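Local coordinates for DUF115 domain-containing protein (Magnetospirillum magneticum AMB-1, PDB 5MU5), which is a Maf-type glycosyltransferase involved in flagella formation, where it probably transfers sugar to flagellin, at residues Val90-Lys95 with Phe241-Met246; Phe406-Leu411 with Asn488-Ser493; Gly596-Ala601 with Gln631-Met636. One frame throughout, in Å; residues are numbered along the deposited sequence.

Interaction 1: Val90-Lys95 with Phe241-Met246; sequences VDLIVK and FLHDEM
Asp91 and Phe241, each the N-cap residue of its helix, meet where helix 92-107, in the Maf N-terminal family region, and helix 242-257 begin, a contact of two helix starts. The Phe241 ring carries the first part of it. Asp91 CB stands over one face in a CH-pi contact, 4.1 Å from the ring centroid, and the Asp91 carboxylate is stacked against the CD1 side of the ring with the two planes 17° apart. A flat aromatic suits this place because it can lie against both the methylene and the carboxylate. At the next residue, Leu242, the branch methyl CD2 reaches Ile93 CD1 at 3.5 Å, a small apolar patch bordered by helix 618-646, where Met632 and Met636 touch Ile93 and Gln639 touches both Ile93 and Leu242. The backbone N of Leu242 is bonded to Thr597 OG1, and the same hydroxyl is bonded to Asp91 OD1, so one threonine of the helical bundle domain holds both helix starts against that bundle. His243 follows, its ring packed obliquely against the end of Ile93, with NE2 3.6 Å from Ile93 CD1, while that nitrogen's hydrogen bond goes to Gln639. A water links His243 and Asp91, accepting from His243 N at 3.2 Å and donating to Asp91 OD1 at 2.7 Å. Aspartate is apt here, since its second oxygen caps its own helix: chi1 (62°) sets CG between the backbone N and the carbonyl carbon, and from the carboxylate there OD2 accepts from Val94 N at 3.3 Å, the N-H coming from above the carboxylate plane.

Interaction 2: Phe406-Leu411 with Asn488-Ser493; sequences FRELYL and NAFNCS
The rings of Tyr410 and Phe490 lie side by side on one face of a parallel beta pair, pointing the same way, their planes 15° apart but slid so that they barely overlap. Phe490 CD1 sits over one face of the Tyr410 ring, 3.4 Å from Tyr410 CE2. At the tyrosine's edge, near its plane, are Cys492 SG and the carboxylate of Glu408, whose OE2 accepts from Tyr410 OH at 2.5 Å through its anti lone pair; a phenol suits this place because its ring can lie flat beside Phe490 while its hydroxyl bonds to an acid two residues back. Glu408 CG and Leu409 O lie at the edge of the Phe490 ring. Beneath the side chains, the backbones alternate in a parallel ladder from Asn488 N to Arg407 O (2.7 Å) through to Cys492 N to Leu411 O (2.9 Å). On the other face, Leu409 CB meets Ala489 CB at 4.1 Å, the small alanine fitting beside a leucine. Asn491 OD1 closes an Asx turn by accepting from Ser493 N as the second strand ends. In the large mixed sheet, strand 408-412, part of the MptE-like region, lies between strands 275-278 and 488-491, with strand 502-503 beyond.

Interaction 3: Gly596-Ala601 with Gln631-Met636; sequences GTLMMA and QMIRVM
Thr597 and Met636 reach toward each other tip to tip between two nearly antiparallel helices of the Maf helical bundle domain, their local axes 166° apart in direction and 11.7 Å from each other. That wide spacing is bridged by long, flexible side chains, and no hydrogen bond crosses it. Among the methyl-to-methyl contacts, Met636 CE meets Thr597 CG2 at 3.6 Å, the threonine methyl standing anti to its backbone N. Further along, Met632 CE touches both Leu598 CD2, at 3.4 Å, and Ala601 CB, at 3.6 Å; the first of these is tighter than usual van der Waals contact. Alanine fits there because a short side chain leaves room for the methionine methyl, which a bend at chi3 (73°) sets in place.

Sulfur and branched-chain contacts make a second group. Leu598 CD2 is the common partner: besides Met632 it touches Met636 SD at 3.6 Å and Ile633 CG1 at 3.9 Å, and the leucine side chain crosses both methionine chains obliquely. Leucine suits this post because one branch methyl can serve three neighbours on the facing helix. Replacing Met636 by an alanine would probably leave Thr597 CG2 and one side of Leu598 CD2 without their sulfur and methyl neighbours, opening a gap between the helices.

The one polar group on this face, the Thr597 hydroxyl, is taken up by Asp91 and Leu242. All six touching residues are buried, and helix 546-564 adjoins Leu598 and Ile633. Between 596-601 and 631-636 the contacts are all apolar, so the pairing here probably rests on close packing and the exclusion of water, with the polarisable sulfurs and unbranched methionine chains adapting to the space between them.

Overall arrangement
Following the chain from the N terminus, interaction 1 closes first, joining the start of helix 92-107 to that of helix 242-257 across a loop of 145 residues that holds the parallel four-stranded sheet. Interaction 2 comes next, pairing neighbouring strands of the large mixed sheet across 76 residues. Interaction 3 closes last, across 29 residues, within the helical bundle. The three are in series, so none encloses or crosses another. In space, interactions 1 and 3 touch, their centres about 9 Å apart, so helices 92-107 and 242-257 meet the C-terminal bundle there. Interaction 2 stands alone, its centre about 40 Å from that of interaction 1 and 46 Å from that of interaction 3.

Interaction 1: Val90-Lys95 with Phe241-Met246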
ATOM      1  N   VAL A  90       2.040   2.788  14.522  1.00 63.22           N
ATOM      2  CA  VAL A  90       2.938   3.777  15.170  1.00 61.67           C
ATOM      3  C   VAL A  90       4.201   3.122  15.799  1.00 65.21           C
ATOM      4  O   VAL A  90       4.136   2.098  16.503  1.00 68.83           O
ATOM      5  CB  VAL A  90       2.177   4.645  16.224  1.00 61.83           C
ATOM      6  CG1 VAL A  90       3.099   5.656  16.911  1.00 56.68           C
ATOM      7  CG2 VAL A  90       1.006   5.374  15.561  1.00 63.84           C
ATOM      8  N   ASP A  91       5.348   3.738  15.531  1.00 61.47           N
ATOM      9  CA  ASP A  91       6.630   3.245  15.992  1.00 55.33           C
ATOM     10  C   ASP A  91       7.086   4.044  17.197  1.00 50.07           C
ATOM     11  O   ASP A  91       6.503   5.063  17.527  1.00 49.32           O
ATOM     12  CB  ASP A  91       7.660   3.379  14.875  1.00 59.48           C
ATOM     13  CG  ASP A  91       7.888   4.826  14.448  1.00 58.34           C
ATOM     14  OD1 ASP A  91       8.973   5.149  13.943  1.00 59.66           O
ATOM     15  OD2 ASP A  91       6.971   5.641  14.621  1.00 69.49           O
ATOM     16  N   LEU A  92       8.157   3.588  17.826  1.00 47.95           N
ATOM     17  CA  LEU A  92       8.677   4.205  19.057  1.00 51.90           C
ATOM     18  C   LEU A  92       9.032   5.689  18.892  1.00 48.94           C
ATOM     19  O   LEU A  92       8.846   6.491  19.795  1.00 48.72           O
ATOM     20  CB  LEU A  92       9.924   3.458  19.530  1.00 52.73           C
ATOM     21  CG  LEU A  92       9.746   1.952  19.735  1.00 57.35           C
ATOM     22  CD1 LEU A  92      11.100   1.308  20.004  1.00 61.47           C
ATOM     23  CD2 LEU A  92       8.745   1.669  20.851  1.00 57.28           C
ATOM     24  N   ILE A  93       9.536   6.052  17.728  1.00 44.93           N
ATOM     25  CA  ILE A  93       9.930   7.419  17.503  1.00 44.26           C
ATOM     26  C   ILE A  93       8.734   8.364  17.471  1.00 42.13           C
ATOM     27  O   ILE A  93       8.762   9.424  18.072  1.00 42.14           O
ATOM     28  CB  ILE A  93      10.791   7.518  16.250  1.00 45.17           C
ATOM     29  CG1 ILE A  93      12.103   6.778  16.527  1.00 49.24           C
ATOM     30  CG2 ILE A  93      11.046   8.972  15.902  1.00 45.94           C
ATOM     31  CD1 ILE A  93      13.020   6.665  15.344  1.00 51.27           C
ATOM     32  N   VAL A  94       7.677   7.967  16.790  1.00 41.88           N
ATOM     33  CA  VAL A  94       6.495   8.788  16.719  1.00 43.68           C
ATOM     34  C   VAL A  94       5.798   8.796  18.060  1.00 44.45           C
ATOM     35  O   VAL A  94       5.253   9.803  18.451  1.00 44.90           O
ATOM     36  CB  VAL A  94       5.551   8.321  15.602  1.00 43.36           C
ATOM     37  CG1 VAL A  94       4.235   9.103  15.637  1.00 43.89           C
ATOM     38  CG2 VAL A  94       6.232   8.520  14.265  1.00 45.27           C
ATOM     39  N   LYS A  95       5.852   7.675  18.769  1.00 46.99           N
ATOM     40  CA  LYS A  95       5.218   7.544  20.063  1.00 48.64           C
ATOM     41  C   LYS A  95       5.786   8.593  21.016  1.00 47.18           C
ATOM     42  O   LYS A  95       5.043   9.303  21.689  1.00 47.79           O
ATOM     43  CB  LYS A  95       5.466   6.137  20.592  1.00 54.53           C
ATOM     44  CG  LYS A  95       4.650   5.750  21.809  1.00 61.44           C
ATOM     45  CD  LYS A  95       5.268   4.546  22.512  1.00 66.49           C
ATOM     46  CE  LYS A  95       4.545   4.231  23.811  1.00 71.11           C
ATOM     47  NZ  LYS A  95       5.414   3.404  24.693  1.00 74.93           N
ATOM     48  N   PHE A 241       8.493   2.040   8.881  1.00 39.98           N
ATOM     49  CA  PHE A 241       9.079   2.807   9.951  1.00 42.19           C
ATOM     50  C   PHE A 241      10.592   2.647  10.012  1.00 39.45           C
ATOM     51  O   PHE A 241      11.136   1.615   9.652  1.00 42.68           O
ATOM     52  CB  PHE A 241       8.443   2.383  11.276  1.00 44.56           C
ATOM     53  CG  PHE A 241       6.962   2.591  11.312  1.00 50.54           C
ATOM     54  CD1 PHE A 241       6.418   3.837  10.987  1.00 57.83           C
ATOM     55  CD2 PHE A 241       6.104   1.569  11.700  1.00 55.86           C
ATOM     56  CE1 PHE A 241       5.047   4.047  11.025  1.00 59.52           C
ATOM     57  CE2 PHE A 241       4.721   1.775  11.739  1.00 57.17           C
ATOM     58  CZ  PHE A 241       4.197   3.010  11.396  1.00 57.47           C
ATOM     59  N   LEU A 242      11.261   3.669  10.515  1.00 37.81           N
ATOM     60  CA  LEU A 242      12.705   3.696  10.558  1.00 37.98           C
ATOM     61  C   LEU A 242      13.310   2.385  11.043  1.00 39.39           C
ATOM     62  O   LEU A 242      14.199   1.844  10.409  1.00 38.02           O
ATOM     63  CB  LEU A 242      13.184   4.845  11.456  1.00 37.07           C
ATOM     64  CG  LEU A 242      14.696   4.992  11.585  1.00 38.31           C
ATOM     65  CD1 LEU A 242      15.323   5.253  10.226  1.00 39.42           C
ATOM     66  CD2 LEU A 242      15.072   6.084  12.565  1.00 39.76           C
ATOM     67  N   HIS A 243      12.839   1.878  12.175  1.00 41.39           N
ATOM     68  CA  HIS A 243      13.483   0.715  12.789  1.00 43.24           C
ATOM     69  C   HIS A 243      13.282  -0.553  12.008  1.00 42.11           C
ATOM     70  O   HIS A 243      14.183  -1.380  11.975  1.00 44.05           O
ATOM     71  CB  HIS A 243      13.054   0.534  14.242  1.00 43.02           C
ATOM     72  CG  HIS A 243      13.474   1.664  15.116  1.00 44.33           C
ATOM     73  ND1 HIS A 243      12.751   2.063  16.218  1.00 45.12           N
ATOM     74  CD2 HIS A 243      14.508   2.528  15.006  1.00 44.40           C
ATOM     75  CE1 HIS A 243      13.353   3.093  16.781  1.00 44.71           C
ATOM     76  NE2 HIS A 243      14.416   3.402  16.057  1.00 44.55           N
ATOM     77  N   ASP A 244      12.118  -0.707  11.379  1.00 43.38           N
ATOM     78  CA  ASP A 244      11.888  -1.860  10.501  1.00 43.21           C
ATOM     79  C   ASP A 244      12.756  -1.744   9.248  1.00 41.55           C
ATOM     80  O   ASP A 244      13.249  -2.731   8.755  1.00 40.31           O
ATOM     81  CB  ASP A 244      10.404  -1.987  10.119  1.00 46.13           C
ATOM     82  CG  ASP A 244       9.509  -2.188  11.335  1.00 52.12           C
ATOM     83  OD1 ASP A 244       9.876  -3.010  12.212  1.00 53.10           O
ATOM     84  OD2 ASP A 244       8.446  -1.506  11.430  1.00 63.59           O
ATOM     85  N   GLU A 245      12.948  -0.538   8.732  1.00 41.66           N
ATOM     86  CA  GLU A 245      13.789  -0.373   7.562  1.00 44.01           C
ATOM     87  C   GLU A 245      15.228  -0.673   7.927  1.00 42.43           C
ATOM     88  O   GLU A 245      15.957  -1.195   7.110  1.00 41.25           O
ATOM     89  CB  GLU A 245      13.660   1.018   6.957  1.00 45.85           C
ATOM     90  CG  GLU A 245      12.264   1.311   6.409  1.00 51.26           C
ATOM     91  CD  GLU A 245      11.879   0.471   5.194  1.00 53.95           C
ATOM     92  OE1 GLU A 245      12.747   0.218   4.331  1.00 57.66           O
ATOM     93  OE2 GLU A 245      10.686   0.091   5.087  1.00 60.96           O
ATOM     94  N   MET A 246      15.635  -0.339   9.150  1.00 42.86           N
ATOM     95  CA  MET A 246      16.966  -0.696   9.620  1.00 43.34           C
ATOM     96  C   MET A 246      17.124  -2.209   9.607  1.00 44.49           C
ATOM     97  O   MET A 246      18.124  -2.724   9.106  1.00 45.46           O
ATOM     98  CB  MET A 246      17.241  -0.168  11.025  1.00 45.03           C
ATOM     99  CG  MET A 246      17.477   1.325  11.100  1.00 46.93           C
ATOM    100  SD  MET A 246      17.711   1.840  12.807  1.00 47.93           S
ATOM    101  CE  MET A 246      18.360   3.477  12.532  1.00 49.09           C
TER
HETATM  102  O   HOH W   1      10.821   3.248  14.176  1.00 43.82           O

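Interaction 2: Phe406-Leu411 with Asn488-Ser493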
ATOM      1  N   PHE A 406       7.601 -22.904 -14.180  1.00 34.88           N
ATOM      2  CA  PHE A 406       6.605 -23.936 -13.965  1.00 37.66           C
ATOM      3  C   PHE A 406       5.219 -23.437 -14.367  1.00 37.00           C
ATOM      4  O   PHE A 406       4.901 -22.270 -14.198  1.00 36.77           O
ATOM      5  CB  PHE A 406       6.638 -24.424 -12.517  1.00 38.36           C
ATOM      6  CG  PHE A 406       7.958 -25.043 -12.134  1.00 39.37           C
ATOM      7  CD1 PHE A 406       8.278 -26.327 -12.550  1.00 40.15           C
ATOM      8  CD2 PHE A 406       8.877 -24.342 -11.393  1.00 38.47           C
ATOM      9  CE1 PHE A 406       9.499 -26.892 -12.233  1.00 42.13           C
ATOM     10  CE2 PHE A 406      10.093 -24.910 -11.044  1.00 40.93           C
ATOM     11  CZ  PHE A 406      10.400 -26.189 -11.453  1.00 42.51           C
ATOM     12  N   ARG A 407       4.425 -24.333 -14.941  1.00 37.58           N
ATOM     13  CA  ARG A 407       3.122 -23.994 -15.468  1.00 38.29           C
ATOM     14  C   ARG A 407       1.996 -24.918 -15.015  1.00 39.15           C
ATOM     15  O   ARG A 407       0.868 -24.455 -14.852  1.00 43.01           O
ATOM     16  CB  ARG A 407       3.201 -23.917 -16.982  1.00 39.64           C
ATOM     17  CG  ARG A 407       4.117 -22.791 -17.486  1.00 38.69           C
ATOM     18  CD  ARG A 407       3.517 -21.422 -17.206  1.00 37.27           C
ATOM     19  NE  ARG A 407       4.372 -20.313 -17.652  1.00 36.56           N
ATOM     20  CZ  ARG A 407       5.294 -19.709 -16.915  1.00 37.27           C
ATOM     21  NH1 ARG A 407       5.527 -20.089 -15.660  1.00 38.38           N
ATOM     22  NH2 ARG A 407       5.978 -18.695 -17.421  1.00 36.69           N
ATOM     23  N   GLU A 408       2.300 -26.191 -14.786  1.00 37.58           N
ATOM     24  CA  GLU A 408       1.352 -27.124 -14.250  1.00 37.92           C
ATOM     25  C   GLU A 408       1.585 -27.143 -12.743  1.00 38.19           C
ATOM     26  O   GLU A 408       2.623 -27.577 -12.265  1.00 41.37           O
ATOM     27  CB  GLU A 408       1.540 -28.496 -14.874  1.00 39.09           C
ATOM     28  CG  GLU A 408       0.383 -29.457 -14.595  1.00 41.42           C
ATOM     29  CD  GLU A 408       0.630 -30.854 -15.153  1.00 43.74           C
ATOM     30  OE1 GLU A 408       1.325 -30.965 -16.178  1.00 50.10           O
ATOM     31  OE2 GLU A 408       0.124 -31.841 -14.588  1.00 43.82           O
ATOM     32  N   LEU A 409       0.617 -26.638 -11.999  1.00 37.93           N
ATOM     33  CA  LEU A 409       0.758 -26.432 -10.564  1.00 38.99           C
ATOM     34  C   LEU A 409      -0.295 -27.177  -9.801  1.00 36.06           C
ATOM     35  O   LEU A 409      -1.448 -27.158 -10.186  1.00 31.49           O
ATOM     36  CB  LEU A 409       0.552 -24.955 -10.224  1.00 40.20           C
ATOM     37  CG  LEU A 409       1.695 -23.963 -10.305  1.00 44.14           C
ATOM     38  CD1 LEU A 409       2.372 -23.965 -11.658  1.00 45.02           C
ATOM     39  CD2 LEU A 409       1.153 -22.578 -10.002  1.00 46.28           C
ATOM     40  N   TYR A 410       0.110 -27.781  -8.689  1.00 36.57           N
ATOM     41  CA  TYR A 410      -0.817 -28.442  -7.790  1.00 35.75           C
ATOM     42  C   TYR A 410      -0.653 -27.849  -6.411  1.00 36.50           C
ATOM     43  O   TYR A 410       0.455 -27.809  -5.867  1.00 36.19           O
ATOM     44  CB  TYR A 410      -0.571 -29.938  -7.767  1.00 36.19           C
ATOM     45  CG  TYR A 410      -0.849 -30.574  -9.102  1.00 37.86           C
ATOM     46  CD1 TYR A 410       0.113 -30.592 -10.095  1.00 37.55           C
ATOM     47  CD2 TYR A 410      -2.090 -31.130  -9.386  1.00 39.31           C
ATOM     48  CE1 TYR A 410      -0.150 -31.152 -11.328  1.00 37.55           C
ATOM     49  CE2 TYR A 410      -2.357 -31.702 -10.615  1.00 37.14           C
ATOM     50  CZ  TYR A 410      -1.383 -31.703 -11.578  1.00 37.74           C
ATOM     51  OH  TYR A 410      -1.636 -32.276 -12.799  1.00 37.88           O
ATOM     52  N   LEU A 411      -1.753 -27.368  -5.851  1.00 34.94           N
ATOM     53  CA  LEU A 411      -1.735 -26.853  -4.489  1.00 35.50           C
ATOM     54  C   LEU A 411      -2.211 -27.884  -3.466  1.00 33.97           C
ATOM     55  O   LEU A 411      -3.262 -28.492  -3.604  1.00 36.46           O
ATOM     56  CB  LEU A 411      -2.593 -25.606  -4.367  1.00 36.51           C
ATOM     57  CG  LEU A 411      -2.394 -24.494  -5.385  1.00 40.31           C
ATOM     58  CD1 LEU A 411      -3.421 -23.418  -5.064  1.00 41.32           C
ATOM     59  CD2 LEU A 411      -0.983 -23.928  -5.398  1.00 40.51           C
ATOM     60  N   ASN A 488      -1.605 -23.906 -15.768  1.00 41.89           N
ATOM     61  CA  ASN A 488      -2.680 -24.821 -15.488  1.00 43.82           C
ATOM     62  C   ASN A 488      -2.594 -25.232 -13.998  1.00 40.14           C
ATOM     63  O   ASN A 488      -1.795 -26.082 -13.620  1.00 45.55           O
ATOM     64  CB  ASN A 488      -2.501 -25.994 -16.439  1.00 51.54           C
ATOM     65  CG  ASN A 488      -3.704 -26.881 -16.524  1.00 60.35           C
ATOM     66  OD1 ASN A 488      -4.852 -26.427 -16.471  1.00 65.28           O
ATOM     67  ND2 ASN A 488      -3.449 -28.174 -16.679  1.00 69.74           N
ATOM     68  N   ALA A 489      -3.400 -24.608 -13.152  1.00 36.20           N
ATOM     69  CA  ALA A 489      -3.328 -24.805 -11.714  1.00 35.06           C
ATOM     70  C   ALA A 489      -4.487 -25.604 -11.128  1.00 34.04           C
ATOM     71  O   ALA A 489      -5.647 -25.323 -11.389  1.00 34.39           O
ATOM     72  CB  ALA A 489      -3.234 -23.461 -11.020  1.00 34.58           C
ATOM     73  N   PHE A 490      -4.146 -26.591 -10.307  1.00 35.25           N
ATOM     74  CA  PHE A 490      -5.114 -27.454  -9.662  1.00 35.16           C
ATOM     75  C   PHE A 490      -5.045 -27.261  -8.171  1.00 35.46           C
ATOM     76  O   PHE A 490      -3.973 -27.077  -7.619  1.00 37.36           O
ATOM     77  CB  PHE A 490      -4.839 -28.897 -10.028  1.00 37.25           C
ATOM     78  CG  PHE A 490      -4.902 -29.148 -11.501  1.00 41.92           C
ATOM     79  CD1 PHE A 490      -3.764 -29.040 -12.285  1.00 43.04           C
ATOM     80  CD2 PHE A 490      -6.113 -29.430 -12.119  1.00 44.39           C
ATOM     81  CE1 PHE A 490      -3.827 -29.250 -13.648  1.00 43.91           C
ATOM     82  CE2 PHE A 490      -6.178 -29.645 -13.477  1.00 43.90           C
ATOM     83  CZ  PHE A 490      -5.042 -29.547 -14.242  1.00 45.26           C
ATOM     84  N   ASN A 491      -6.197 -27.237  -7.514  1.00 36.87           N
ATOM     85  CA  ASN A 491      -6.216 -27.089  -6.074  1.00 37.92           C
ATOM     86  C   ASN A 491      -6.741 -28.385  -5.514  1.00 37.45           C
ATOM     87  O   ASN A 491      -7.891 -28.725  -5.767  1.00 35.28           O
ATOM     88  CB  ASN A 491      -7.101 -25.923  -5.651  1.00 37.39           C
ATOM     89  CG  ASN A 491      -7.021 -25.638  -4.158  1.00 39.12           C
ATOM     90  OD1 ASN A 491      -6.237 -26.261  -3.417  1.00 40.09           O
ATOM     91  ND2 ASN A 491      -7.830 -24.686  -3.705  1.00 37.45           N
ATOM     92  N   CYS A 492      -5.880 -29.109  -4.796  1.00 35.46           N
ATOM     93  CA  CYS A 492      -6.253 -30.347  -4.123  1.00 36.87           C
ATOM     94  C   CYS A 492      -6.592 -30.137  -2.646  1.00 36.86           C
ATOM     95  O   CYS A 492      -6.989 -31.088  -1.947  1.00 36.29           O
ATOM     96  CB  CYS A 492      -5.127 -31.393  -4.248  1.00 41.52           C
ATOM     97  SG  CYS A 492      -4.627 -31.792  -5.956  1.00 41.69           S
ATOM     98  N   SER A 493      -6.458 -28.894  -2.172  1.00 36.34           N
ATOM     99  CA  SER A 493      -6.696 -28.552  -0.772  1.00 35.45           C
ATOM    100  C   SER A 493      -8.186 -28.486  -0.426  1.00 35.95           C
ATOM    101  O   SER A 493      -8.996 -28.012  -1.214  1.00 34.85           O
ATOM    102  CB  SER A 493      -6.060 -27.199  -0.454  1.00 36.26           C
ATOM    103  OG  SER A 493      -4.724 -27.168  -0.907  1.00 39.10           O
TER

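Interaction 3: Gly596-Ala601 with Gln631-Met636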
ATOM      1  N   GLY A 596       8.153   7.044   6.526  1.00 39.01           N
ATOM      2  CA  GLY A 596       7.071   6.478   7.319  1.00 39.71           C
ATOM      3  C   GLY A 596       7.026   7.142   8.676  1.00 40.58           C
ATOM      4  O   GLY A 596       5.960   7.532   9.160  1.00 41.29           O
ATOM      5  N   THR A 597       8.195   7.294   9.274  1.00 40.11           N
ATOM      6  CA  THR A 597       8.289   7.874  10.579  1.00 40.81           C
ATOM      7  C   THR A 597       7.886   9.347  10.548  1.00 43.01           C
ATOM      8  O   THR A 597       6.967   9.747  11.284  1.00 42.13           O
ATOM      9  CB  THR A 597       9.675   7.613  11.142  1.00 41.63           C
ATOM     10  OG1 THR A 597       9.831   6.185  11.278  1.00 40.83           O
ATOM     11  CG2 THR A 597       9.861   8.292  12.499  1.00 42.27           C
ATOM     12  N   LEU A 598       8.502  10.135   9.666  1.00 41.68           N
ATOM     13  CA  LEU A 598       8.159  11.566   9.561  1.00 43.24           C
ATOM     14  C   LEU A 598       6.688  11.858   9.179  1.00 43.58           C
ATOM     15  O   LEU A 598       6.076  12.791   9.720  1.00 39.76           O
ATOM     16  CB  LEU A 598       9.093  12.285   8.592  1.00 45.87           C
ATOM     17  CG  LEU A 598      10.586  12.248   8.938  1.00 48.65           C
ATOM     18  CD1 LEU A 598      11.364  13.047   7.914  1.00 51.03           C
ATOM     19  CD2 LEU A 598      10.870  12.764  10.338  1.00 49.91           C
ATOM     20  N   MET A 599       6.118  11.068   8.270  1.00 42.59           N
ATOM     21  CA  MET A 599       4.728  11.268   7.855  1.00 46.38           C
ATOM     22  C   MET A 599       3.739  10.906   8.950  1.00 45.72           C
ATOM     23  O   MET A 599       2.680  11.512   9.057  1.00 46.64           O
ATOM     24  CB  MET A 599       4.385  10.490   6.579  1.00 50.98           C
ATOM     25  CG  MET A 599       4.935  11.089   5.285  1.00 57.26           C
ATOM     26  SD  MET A 599       4.298  12.735   4.869  1.00 66.66           S
ATOM     27  CE  MET A 599       5.481  13.797   5.680  1.00 68.42           C
ATOM     28  N   MET A 600       4.071   9.923   9.759  1.00 42.55           N
ATOM     29  CA  MET A 600       3.228   9.596  10.870  1.00 45.82           C
ATOM     30  C   MET A 600       3.295  10.669  11.938  1.00 42.56           C
ATOM     31  O   MET A 600       2.267  10.967  12.570  1.00 38.50           O
ATOM     32  CB  MET A 600       3.623   8.258  11.448  1.00 53.13           C
ATOM     33  CG  MET A 600       3.275   7.167  10.476  1.00 64.60           C
ATOM     34  SD  MET A 600       1.524   7.243  10.057  1.00 77.42           S
ATOM     35  CE  MET A 600       0.876   6.586  11.611  1.00 77.09           C
ATOM     36  N   ALA A 601       4.489  11.236  12.152  1.00 37.95           N
ATOM     37  CA  ALA A 601       4.612  12.352  13.068  1.00 37.47           C
ATOM     38  C   ALA A 601       3.745  13.514  12.578  1.00 37.57           C
ATOM     39  O   ALA A 601       3.028  14.114  13.354  1.00 40.43           O
ATOM     40  CB  ALA A 601       6.055  12.769  13.216  1.00 36.82           C
ATOM     41  N   GLN A 631      13.721  17.721  17.861  1.00 46.30           N
ATOM     42  CA  GLN A 631      14.284  16.703  18.737  1.00 49.29           C
ATOM     43  C   GLN A 631      14.120  15.319  18.107  1.00 48.01           C
ATOM     44  O   GLN A 631      15.041  14.515  18.152  1.00 50.19           O
ATOM     45  CB  GLN A 631      13.684  16.742  20.138  1.00 53.64           C
ATOM     46  CG  GLN A 631      14.311  17.805  21.035  1.00 61.40           C
ATOM     47  CD  GLN A 631      13.688  17.866  22.433  1.00 67.30           C
ATOM     48  OE1 GLN A 631      13.285  16.843  23.009  1.00 67.31           O
ATOM     49  NE2 GLN A 631      13.611  19.076  22.988  1.00 72.21           N
ATOM     50  N   MET A 632      12.968  15.054  17.496  1.00 44.77           N
ATOM     51  CA  MET A 632      12.750  13.779  16.833  1.00 45.08           C
ATOM     52  C   MET A 632      13.760  13.576  15.705  1.00 46.04           C
ATOM     53  O   MET A 632      14.383  12.509  15.593  1.00 43.47           O
ATOM     54  CB  MET A 632      11.348  13.702  16.255  1.00 45.11           C
ATOM     55  CG  MET A 632      10.969  12.328  15.744  1.00 46.04           C
ATOM     56  SD  MET A 632       9.334  12.274  15.011  1.00 46.48           S
ATOM     57  CE  MET A 632       9.654  13.141  13.484  1.00 48.82           C
ATOM     58  N   ILE A 633      13.917  14.599  14.875  1.00 45.26           N
ATOM     59  CA  ILE A 633      14.849  14.523  13.760  1.00 45.33           C
ATOM     60  C   ILE A 633      16.290  14.362  14.259  1.00 46.39           C
ATOM     61  O   ILE A 633      17.074  13.643  13.645  1.00 45.80           O
ATOM     62  CB  ILE A 633      14.621  15.692  12.780  1.00 43.59           C
ATOM     63  CG1 ILE A 633      13.406  15.324  11.928  1.00 43.83           C
ATOM     64  CG2 ILE A 633      15.842  15.927  11.907  1.00 43.88           C
ATOM     65  CD1 ILE A 633      12.900  16.397  10.999  1.00 47.63           C
ATOM     66  N   ARG A 634      16.610  14.983  15.389  1.00 46.18           N
ATOM     67  CA  ARG A 634      17.924  14.812  16.032  1.00 48.69           C
ATOM     68  C   ARG A 634      18.161  13.361  16.491  1.00 46.76           C
ATOM     69  O   ARG A 634      19.216  12.777  16.217  1.00 46.95           O
ATOM     70  CB  ARG A 634      18.062  15.779  17.220  1.00 54.99           C
ATOM     71  CG  ARG A 634      19.323  15.590  18.040  1.00 61.34           C
ATOM     72  CD  ARG A 634      19.577  16.729  19.018  1.00 68.90           C
ATOM     73  NE  ARG A 634      20.931  16.592  19.562  1.00 78.68           N
ATOM     74  CZ  ARG A 634      21.284  15.771  20.554  1.00 83.19           C
ATOM     75  NH1 ARG A 634      20.381  15.008  21.168  1.00 85.49           N
ATOM     76  NH2 ARG A 634      22.559  15.712  20.936  1.00 89.26           N
ATOM     77  N   VAL A 635      17.199  12.792  17.208  1.00 42.93           N
ATOM     78  CA  VAL A 635      17.290  11.396  17.617  1.00 45.08           C
ATOM     79  C   VAL A 635      17.410  10.456  16.391  1.00 44.32           C
ATOM     80  O   VAL A 635      18.221   9.534  16.391  1.00 46.97           O
ATOM     81  CB  VAL A 635      16.075  10.987  18.485  1.00 45.94           C
ATOM     82  CG1 VAL A 635      15.981   9.470  18.633  1.00 46.22           C
ATOM     83  CG2 VAL A 635      16.153  11.657  19.851  1.00 44.86           C
ATOM     84  N   MET A 636      16.617  10.696  15.354  1.00 42.04           N
ATOM     85  CA  MET A 636      16.675   9.881  14.149  1.00 41.61           C
ATOM     86  C   MET A 636      18.052   9.986  13.477  1.00 44.32           C
ATOM     87  O   MET A 636      18.606   8.998  12.998  1.00 46.15           O
ATOM     88  CB  MET A 636      15.606  10.310  13.146  1.00 39.27           C
ATOM     89  CG  MET A 636      14.188  10.029  13.595  1.00 39.36           C
ATOM     90  SD  MET A 636      12.946  10.600  12.417  1.00 40.67           S
ATOM     91  CE  MET A 636      13.046   9.299  11.186  1.00 40.80           C
TER